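Local coordinates for protein agglutinin alpha chain (Artocarpus integer, PDB 4R6R) that binds D-galactose and the T-antigen disaccharide Gal-beta1,3-GalNAc as a lectin, recognises human IgA1 and stimulates distinct T- and B-cell functions, at residues Thr10-Glu14 with Ser57-Pro61; Phe28-Tyr32 with Ile113-Lys117; Val54-Leu58 with Tyr93-Gly97. One frame throughout, in Å; residues are numbered along the deposited sequence.

Contact 1 (Thr10-Glu14 with Ser57-Pro61)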
# COMPACT_ATOMS: atom_id res chain seq x y z
N THR A 10 -8.13 -5.14 9.39
CA THR A 10 -6.71 -5.09 9.90
C THR A 10 -6.14 -6.49 9.93
O THR A 10 -4.94 -6.65 10.06
CB THR A 10 -6.68 -4.51 11.38
OG1 THR A 10 -7.42 -3.30 11.37
CG2 THR A 10 -5.21 -4.29 11.90
N GLY A 11 -6.96 -7.57 9.88
CA GLY A 11 -6.44 -8.91 10.02
C GLY A 11 -7.60 -9.85 10.31
O GLY A 11 -8.76 -9.41 10.15
N ILE A 12 -7.27 -11.09 10.63
CA ILE A 12 -8.28 -12.16 10.82
C ILE A 12 -8.07 -12.80 12.17
O ILE A 12 -6.97 -13.21 12.57
CB ILE A 12 -8.23 -13.23 9.71
CG1 ILE A 12 -8.63 -12.55 8.39
CG2 ILE A 12 -9.17 -14.38 10.02
CD1 ILE A 12 -8.33 -13.43 7.18
N ARG A 13 -9.15 -12.83 12.97
CA ARG A 13 -9.11 -13.50 14.27
C ARG A 13 -9.71 -14.91 14.24
O ARG A 13 -9.20 -15.78 14.93
CB ARG A 13 -9.84 -12.67 15.35
CG ARG A 13 -8.99 -11.44 15.71
CD ARG A 13 -9.88 -10.45 16.52
NE ARG A 13 -9.06 -9.31 17.06
CZ ARG A 13 -8.36 -9.35 18.19
NH1 ARG A 13 -7.69 -8.26 18.56
NH2 ARG A 13 -8.41 -10.44 18.97
N GLU A 14 -10.78 -15.14 13.52
CA GLU A 14 -11.44 -16.44 13.53
C GLU A 14 -12.26 -16.58 12.27
O GLU A 14 -12.83 -15.60 11.71
CB GLU A 14 -12.37 -16.47 14.75
CG GLU A 14 -13.12 -17.77 14.96
CD GLU A 14 -13.92 -17.69 16.26
OE1 GLU A 14 -13.30 -17.88 17.34
OE2 GLU A 14 -15.14 -17.44 16.24
N SER A 57 -10.03 -20.79 15.18
CA SER A 57 -9.71 -19.70 16.06
C SER A 57 -8.21 -19.44 16.02
O SER A 57 -7.42 -20.22 16.55
CB SER A 57 -10.13 -20.04 17.53
OG SER A 57 -11.54 -20.07 17.62
N LEU A 58 -7.79 -18.34 15.39
CA LEU A 58 -6.36 -18.10 15.22
C LEU A 58 -5.80 -17.37 16.42
O LEU A 58 -6.48 -16.53 17.01
CB LEU A 58 -6.09 -17.20 14.02
CG LEU A 58 -6.67 -17.82 12.72
CD1 LEU A 58 -6.31 -16.92 11.52
CD2 LEU A 58 -6.11 -19.23 12.46
N ASP A 59 -4.52 -17.63 16.70
CA ASP A 59 -3.85 -16.93 17.81
C ASP A 59 -3.36 -15.57 17.29
O ASP A 59 -2.18 -15.33 17.07
CB ASP A 59 -2.68 -17.81 18.36
CG ASP A 59 -1.92 -17.13 19.51
OD1 ASP A 59 -2.48 -16.19 20.10
OD2 ASP A 59 -0.78 -17.56 19.82
N PHE A 60 -4.32 -14.68 16.98
CA PHE A 60 -4.00 -13.36 16.42
C PHE A 60 -3.34 -12.54 17.55
O PHE A 60 -3.74 -12.62 18.72
CB PHE A 60 -5.27 -12.71 15.96
CG PHE A 60 -5.11 -11.29 15.52
CD1 PHE A 60 -4.79 -10.96 14.20
CD2 PHE A 60 -5.31 -10.25 16.43
CE1 PHE A 60 -4.57 -9.66 13.82
CE2 PHE A 60 -5.16 -8.92 16.01
CZ PHE A 60 -4.79 -8.61 14.69
N PRO A 61 -2.30 -11.76 17.23
CA PRO A 61 -1.72 -11.51 15.91
C PRO A 61 -0.51 -12.32 15.52
O PRO A 61 0.01 -12.17 14.42
CB PRO A 61 -1.33 -10.02 16.01
CG PRO A 61 -0.80 -9.97 17.44
CD PRO A 61 -1.81 -10.77 18.23
O HOH W 1 -9.15 -15.88 17.80

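Contact 2 (Phe28-Tyr32 with Ile113-Lys117)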
# COMPACT_ATOMS: atom_id res chain seq x y z
N PHE A 28 -20.37 -19.29 5.72
CA PHE A 28 -19.02 -18.70 5.90
C PHE A 28 -19.19 -17.43 6.68
O PHE A 28 -20.00 -16.57 6.33
CB PHE A 28 -18.43 -18.44 4.50
CG PHE A 28 -16.97 -18.00 4.57
CD1 PHE A 28 -15.97 -18.98 4.70
CD2 PHE A 28 -16.66 -16.65 4.45
CE1 PHE A 28 -14.60 -18.61 4.78
CE2 PHE A 28 -15.28 -16.29 4.46
CZ PHE A 28 -14.30 -17.25 4.64
N GLN A 29 -18.37 -17.28 7.71
CA GLN A 29 -18.37 -16.07 8.56
C GLN A 29 -16.97 -15.84 9.11
O GLN A 29 -16.20 -16.76 9.37
CB GLN A 29 -19.36 -16.31 9.70
CG GLN A 29 -19.60 -15.11 10.65
CD GLN A 29 -18.55 -14.96 11.75
OE1 GLN A 29 -17.83 -15.89 12.10
NE2 GLN A 29 -18.49 -13.75 12.33
N VAL A 30 -16.61 -14.56 9.27
CA VAL A 30 -15.28 -14.23 9.76
C VAL A 30 -15.33 -13.18 10.84
O VAL A 30 -16.08 -12.19 10.73
CB VAL A 30 -14.42 -13.70 8.60
CG1 VAL A 30 -12.97 -13.38 9.01
CG2 VAL A 30 -14.39 -14.69 7.40
N VAL A 31 -14.57 -13.46 11.90
CA VAL A 31 -14.28 -12.40 12.89
C VAL A 31 -12.93 -11.76 12.49
O VAL A 31 -11.89 -12.48 12.56
CB VAL A 31 -14.20 -12.92 14.33
CG1 VAL A 31 -13.92 -11.73 15.29
CG2 VAL A 31 -15.52 -13.63 14.69
N TYR A 32 -12.98 -10.54 12.00
CA TYR A 32 -11.74 -9.85 11.64
C TYR A 32 -11.18 -9.18 12.85
O TYR A 32 -11.85 -9.03 13.90
CB TYR A 32 -12.09 -8.80 10.55
CG TYR A 32 -12.67 -9.38 9.29
CD1 TYR A 32 -11.79 -9.93 8.32
CD2 TYR A 32 -14.07 -9.50 9.09
CE1 TYR A 32 -12.33 -10.47 7.14
CE2 TYR A 32 -14.59 -10.05 7.90
CZ TYR A 32 -13.69 -10.52 6.93
OH TYR A 32 -14.06 -11.13 5.76
N ILE A 113 -4.21 -11.57 4.26
CA ILE A 113 -5.62 -11.54 3.86
C ILE A 113 -6.35 -10.70 4.90
O ILE A 113 -6.23 -10.94 6.09
CB ILE A 113 -6.17 -12.98 3.93
CG1 ILE A 113 -5.45 -13.85 2.93
CG2 ILE A 113 -7.67 -12.94 3.54
CD1 ILE A 113 -5.63 -15.38 3.14
N VAL A 114 -7.08 -9.72 4.41
CA VAL A 114 -7.81 -8.75 5.27
C VAL A 114 -9.29 -8.65 5.02
O VAL A 114 -9.96 -7.79 5.62
CB VAL A 114 -7.13 -7.36 5.28
CG1 VAL A 114 -5.70 -7.45 5.91
CG2 VAL A 114 -7.12 -6.77 3.87
N GLY A 115 -9.86 -9.52 4.17
CA GLY A 115 -11.25 -9.41 3.84
C GLY A 115 -11.62 -10.49 2.87
O GLY A 115 -10.79 -11.00 2.11
N PHE A 116 -12.91 -10.84 2.91
CA PHE A 116 -13.51 -11.82 1.97
C PHE A 116 -14.76 -11.22 1.34
O PHE A 116 -15.49 -10.46 1.97
CB PHE A 116 -13.90 -13.12 2.68
CG PHE A 116 -12.74 -13.94 3.14
CD1 PHE A 116 -12.17 -13.75 4.42
CD2 PHE A 116 -12.21 -14.95 2.35
CE1 PHE A 116 -11.07 -14.49 4.91
CE2 PHE A 116 -11.12 -15.72 2.86
CZ PHE A 116 -10.53 -15.52 4.12
N LYS A 117 -15.01 -11.63 0.10
CA LYS A 117 -16.28 -11.33 -0.55
C LYS A 117 -16.57 -12.58 -1.39
O LYS A 117 -15.68 -13.41 -1.68
CB LYS A 117 -16.25 -10.06 -1.43
CG LYS A 117 -15.09 -10.10 -2.45
CD LYS A 117 -14.87 -8.80 -3.24
CE LYS A 117 -16.08 -8.53 -4.10
NZ LYS A 117 -16.13 -9.46 -5.26

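Contact 3 (Val54-Leu58 with Tyr93-Gly97). With EDO (1,2-ethanediol), chain J.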
# COMPACT_ATOMS: atom_id res chain seq x y z
N VAL A 54 -17.39 -25.69 11.70
CA VAL A 54 -16.05 -25.73 12.27
C VAL A 54 -15.62 -24.29 12.62
O VAL A 54 -15.92 -23.31 11.90
CB VAL A 54 -15.02 -26.43 11.37
CG1 VAL A 54 -14.85 -25.68 10.09
CG2 VAL A 54 -13.66 -26.55 12.09
N LYS A 55 -14.91 -24.16 13.76
CA LYS A 55 -14.47 -22.85 14.22
C LYS A 55 -12.96 -22.86 14.15
O LYS A 55 -12.32 -23.72 14.81
CB LYS A 55 -14.92 -22.61 15.67
CG LYS A 55 -14.54 -21.23 16.18
CD LYS A 55 -14.85 -21.13 17.68
CE LYS A 55 -16.35 -20.98 17.88
NZ LYS A 55 -16.82 -19.75 17.17
N ILE A 56 -12.38 -21.95 13.35
CA ILE A 56 -10.90 -21.85 13.22
C ILE A 56 -10.55 -20.60 13.99
O ILE A 56 -10.67 -19.46 13.52
CB ILE A 56 -10.52 -21.70 11.76
CG1 ILE A 56 -11.03 -22.94 10.99
CG2 ILE A 56 -9.01 -21.37 11.58
CD1 ILE A 56 -11.07 -22.76 9.48
N SER A 57 -10.03 -20.79 15.18
CA SER A 57 -9.71 -19.70 16.06
C SER A 57 -8.21 -19.44 16.02
O SER A 57 -7.42 -20.22 16.55
CB SER A 57 -10.13 -20.04 17.53
OG SER A 57 -11.54 -20.07 17.62
N LEU A 58 -7.79 -18.34 15.39
CA LEU A 58 -6.36 -18.10 15.22
C LEU A 58 -5.80 -17.37 16.42
O LEU A 58 -6.48 -16.53 17.01
CB LEU A 58 -6.09 -17.20 14.02
CG LEU A 58 -6.67 -17.82 12.72
CD1 LEU A 58 -6.31 -16.92 11.52
CD2 LEU A 58 -6.11 -19.23 12.46
N TYR A 93 -5.46 -26.03 8.78
CA TYR A 93 -6.85 -26.29 9.14
C TYR A 93 -7.54 -26.74 7.88
O TYR A 93 -7.63 -25.99 6.86
CB TYR A 93 -7.50 -24.96 9.58
CG TYR A 93 -6.83 -24.35 10.79
CD1 TYR A 93 -5.77 -23.44 10.66
CD2 TYR A 93 -7.26 -24.64 12.07
CE1 TYR A 93 -5.15 -22.86 11.77
CE2 TYR A 93 -6.62 -24.09 13.18
CZ TYR A 93 -5.59 -23.16 13.01
OH TYR A 93 -4.92 -22.60 14.07
N GLY A 94 -8.07 -27.98 7.88
CA GLY A 94 -8.73 -28.56 6.73
C GLY A 94 -7.84 -29.66 6.10
O GLY A 94 -6.81 -30.06 6.66
N PRO A 95 -8.24 -30.19 4.95
CA PRO A 95 -9.36 -29.71 4.16
C PRO A 95 -10.75 -29.96 4.74
O PRO A 95 -11.02 -30.97 5.41
CB PRO A 95 -9.24 -30.47 2.87
CG PRO A 95 -8.58 -31.78 3.28
CD PRO A 95 -7.52 -31.29 4.26
N TYR A 96 -11.58 -28.98 4.50
CA TYR A 96 -13.05 -29.05 4.81
C TYR A 96 -13.79 -29.18 3.51
O TYR A 96 -13.57 -28.39 2.60
CB TYR A 96 -13.49 -27.77 5.53
CG TYR A 96 -12.67 -27.53 6.76
CD1 TYR A 96 -12.74 -28.40 7.85
CD2 TYR A 96 -11.79 -26.43 6.82
CE1 TYR A 96 -11.97 -28.19 9.00
CE2 TYR A 96 -11.04 -26.19 7.94
CZ TYR A 96 -11.15 -27.09 9.03
OH TYR A 96 -10.35 -26.84 10.13
N GLY A 97 -14.74 -30.12 3.41
CA GLY A 97 -15.56 -30.28 2.20
C GLY A 97 -15.06 -31.49 1.42
O GLY A 97 -14.60 -32.51 2.04
C1 EDO J . -12.75 -25.15 17.70
O1 EDO J . -12.36 -23.79 17.99
C2 EDO J . -13.65 -25.68 18.82
O2 EDO J . -15.00 -25.22 18.65
O HOH W 2 -6.37 -22.85 16.44
O HOH W 3 -4.64 -21.19 17.12

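Contact 1 (Thr10-Glu14 with Ser57-Pro61)
The ring of F60 and the long side chain of R13 make the packed end of this contact. F60 CD2 sits over the middle of one guanidinium face, 3.6 Å from R13 CZ, with the two planes tilted by 48°. R13 suits the place because its chain, extended from CG to NE, lays methylene CG beside the ring while NE reaches on to a salt bridge with D33. F60 CD1 also comes within 3.5 Å of I12 O, and G11, lacking a side chain, leaves room for F60 CE1 at 4.3 Å from its CA. Next to this, L58 CD1 packs on I12 CG2 at 4.1 Å.

The other side is wetter. R13 O accepts L58 N at 3.0 Å and also a water that bridges to L58 O. E14 CG lies anti to its backbone N (chi1 -178°), and the extended chain carries OE1 to within 2.8 Å of S57 OG, which donates from above the carboxylate plane; OE2 turns to K55. E14 and S57 form an antiparallel non-hydrogen-bonded pair at the edge of a sheet of the beta-prism fold (type I), beside the classic beta bulge in which R13 and E14 both face V31.

Contact 2 (Phe28-Tyr32 with Ile113-Lys117)
The interior of the type I beta-prism, where two of its three sheets face each other, brings F28, V30 and Y32 against F116. The strand segments run roughly antiparallel, at 152°, with axes 8.7 Å apart at their closest, a spacing that large side chains from both sheets fill. F28 and F116 form a T-shaped pair: the edge of the F28 ring points at the F116 face, centroids 5.0 Å apart and planes at 69°. With chi1 at -173° the F28 ring swings away from its own backbone N and across the gap, which sets CZ over the centre of F116, with CE2 3.7 Å from F116 CG. V30 is small enough to fit between the aromatics. Its CG2 meets F116 CD1 at 3.8 Å, while its CG1 covers one face of the Y32 ring.

Y32 spans the gap at the other end. Its CE1 rests 3.6 Å from G115 CA, on the backbone of the facing strand. The hydroxyl then lies in the plane of the F116 ring at its edge, with OH 3.5 Å from F116 CD1. F116 N donates a weak hydrogen bond to Y32 OH at 3.1 Å; the stronger partner of this buried hydroxyl is D6, and the ring itself stacks with F9.

Around this centre, F28 touches I15 and L17 of strand 11-19, and F116 packs on I12 of the same strand. F116 also packs on M129 of strand 124-132, the neighbour of its own strand 110-120 in the sheet.

Contact 3 (Val54-Leu58 with Tyr93-Gly97)
I56 and V54 face Y93 and Y96 where edge strands of two sheets of the type I beta-prism approach each other, strand 52-57 from one and strand 92-97 from the next. The segment axes pass 9.1 Å apart at their closest and no hydrogen bond links the two directly, so side chains do the joining. Beta-branched residues opposite tyrosines suit this well, since a methyl can settle on a flat face.

V54 places CG1 between its backbone N and carbonyl carbon (chi1 64°), from where it makes a CH-pi contact with Y96, CG1 lying 4.0 Å from the centroid of the Y96 ring, over its face. The opposite face of Y96 is backed by G94 CA, offset toward the rim, just before the cis peptide bond to P95. I56 divides its branches between both tyrosines: CD1 reaches Y96 CE2 at 3.8 Å, and CG2 goes to Y93.

Y93 can be followed outward. Its CB is 4.2 Å from I56 CD1. Beyond it the ring lies under I56 CG2, which stands nearly over its centre, 3.7 Å from the centroid and only 9° off the normal, CD2 being the closest atom. Farther along, CE1 meets L58 CD2 at 3.8 Å, the leucine approaching obliquely. L58 CD2 still flanks the hydroxyl, where the polar partners begin and the phenol suits a place between apolar neighbours and water. There the hydroxyl is hydrogen-bonded to the carboxylate oxygen OE2 of E63, and a water in the plane of the Y93 ring donates to both Y93 OH and S57 O, at 2.8 Å from each oxygen.

From the N terminus, the chain first passes 10-14 and then 28-32, neighbouring strands of one sheet that are bonded directly, R13 N to V31 O. Contact 1 closes its loop when the chain leaves strand 52-57, and S57 and L58 belong also to contact 3, so that one begins where the other ends. Contact 3 closes at 93-97, on the next sheet. Contact 2 closes last, at 113-117, on the remaining sheet. Contact 3 is therefore nested within contact 2, whereas contacts 1 and 2 cross. Contact 1 joins the sheet holding 11-19, 25-34 and 52-57 to the loop that leaves it, while contacts 2 and 3 tie that sheet to the other two of the prism.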